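Local coordinates for putative HMP/thiamine permease protein YkoE (Bacillus subtilis, PDB 5EDL) that serves as the substrate-binding membrane component of an energy-coupling factor vitamin transporter, holding thiamine and probably carrying it across the membrane, at residues 5-9 against 175-179. Sequence-based numbering, arbitrary orientation.
Sequences KEIVI and LNGMA
Met-178 reaches across to the start of helix 4-35 and meets Ile-9 with its sulfur: SD lies 3.5 Å from Ile-9 CG2 and 3.7 Å from Ile-9 CD1. An unbranched, flexible thioether suits this place because it can bend at chi2 (-81°), which swings SD to Ile-9. Beta-branched Ile-9 presents two methyls to the sulfur. Its chi1 sends CG1 away from the backbone N, and the trans chi2 then extends CD1 to touch Leu-175 CD2 at 3.7 Å, the two side chains crossing at about a right angle. Met-57 of helix 49-58 packs on both Ile-9 and Leu-175, while Ile-58 touches Met-178.

Lys-5 stretches along the edge of this apolar patch; its CE makes a van der Waals approach of 3.8 Å to Gly-177 O, and glycine, lacking a side chain, leaves room beside the long methylene chain. The polar link is made by Glu-6. Its CG stands anti to the carbonyl carbon (chi1 -69°), and the extended chain beyond brings the carboxylate to a water, which donates a 2.8 Å hydrogen bond to Glu-6 OE2 and accepts one from Ala-179 N. Glu-6 OE1 is held by a salt bridge to Lys-60 and a hydrogen bond from Lys-3 N. The type I turn 175-178 ends with Met-178 as N-cap of helix 179-192, so the water occupies one of that helix's first amides. The contact thus joins the two terminal helices through sulfur and methyl packing plus a water-mediated carboxylate, whose negative charge probably complements the positive end of the helix dipole.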
# COMPACT_ATOMS: atom_id res chain seq x y z
N LYS A 5 -5.22 18.06 9.53
CA LYS A 5 -5.06 16.84 10.32
C LYS A 5 -4.92 15.59 9.45
O LYS A 5 -4.21 14.66 9.81
CB LYS A 5 -6.23 16.67 11.29
CG LYS A 5 -7.60 16.53 10.65
CD LYS A 5 -8.70 16.50 11.71
CE LYS A 5 -10.07 16.28 11.10
NZ LYS A 5 -11.17 16.40 12.13
N GLU A 6 -5.59 15.56 8.30
CA GLU A 6 -5.50 14.40 7.42
C GLU A 6 -4.13 14.34 6.74
O GLU A 6 -3.52 13.28 6.63
CB GLU A 6 -6.61 14.42 6.37
CG GLU A 6 -8.01 14.18 6.96
CD GLU A 6 -9.13 14.58 6.01
OE1 GLU A 6 -8.89 15.45 5.15
OE2 GLU A 6 -10.23 14.01 6.11
N ILE A 7 -3.65 15.50 6.30
CA ILE A 7 -2.32 15.59 5.72
C ILE A 7 -1.31 15.11 6.77
O ILE A 7 -0.45 14.28 6.49
CB ILE A 7 -2.01 17.03 5.22
CG1 ILE A 7 -2.91 17.38 4.03
CG2 ILE A 7 -0.55 17.15 4.79
CD1 ILE A 7 -2.88 18.86 3.63
N VAL A 8 -1.47 15.59 8.00
CA VAL A 8 -0.60 15.21 9.10
C VAL A 8 -0.65 13.71 9.44
O VAL A 8 0.40 13.09 9.61
CB VAL A 8 -0.91 16.00 10.37
CG1 VAL A 8 -0.06 15.50 11.53
CG2 VAL A 8 -0.68 17.49 10.15
N ILE A 9 -1.85 13.15 9.57
CA ILE A 9 -1.97 11.72 9.91
C ILE A 9 -1.41 10.84 8.79
O ILE A 9 -0.83 9.77 9.04
CB ILE A 9 -3.42 11.30 10.20
CG1 ILE A 9 -3.48 9.81 10.51
CG2 ILE A 9 -4.31 11.57 9.01
CD1 ILE A 9 -4.87 9.27 10.56
N LEU A 175 -8.81 7.24 14.82
CA LEU A 175 -9.21 7.67 13.48
C LEU A 175 -10.58 8.35 13.47
O LEU A 175 -11.20 8.46 12.42
CB LEU A 175 -9.24 6.46 12.53
CG LEU A 175 -7.93 5.67 12.42
CD1 LEU A 175 -7.98 4.71 11.23
CD2 LEU A 175 -6.75 6.61 12.30
N ASN A 176 -11.05 8.82 14.63
CA ASN A 176 -12.39 9.38 14.72
C ASN A 176 -12.58 10.64 13.89
O ASN A 176 -13.70 10.97 13.51
CB ASN A 176 -12.76 9.66 16.18
CG ASN A 176 -13.41 8.46 16.84
OD1 ASN A 176 -13.48 7.38 16.24
ND2 ASN A 176 -13.89 8.64 18.06
N GLY A 177 -11.49 11.34 13.60
CA GLY A 177 -11.54 12.49 12.73
C GLY A 177 -11.59 12.16 11.24
O GLY A 177 -11.85 13.04 10.42
N MET A 178 -11.34 10.89 10.90
CA MET A 178 -11.21 10.47 9.50
C MET A 178 -12.47 9.80 8.96
O MET A 178 -13.33 9.36 9.72
CB MET A 178 -10.04 9.49 9.35
CG MET A 178 -8.75 9.89 10.05
SD MET A 178 -7.75 11.06 9.11
CE MET A 178 -8.48 12.61 9.64
N ALA A 179 -12.56 9.71 7.63
CA ALA A 179 -13.67 9.01 6.98
C ALA A 179 -13.88 7.59 7.54
O ALA A 179 -15.02 7.20 7.78
CB ALA A 179 -13.44 8.96 5.48
O HOH W 1 -11.29 11.42 5.78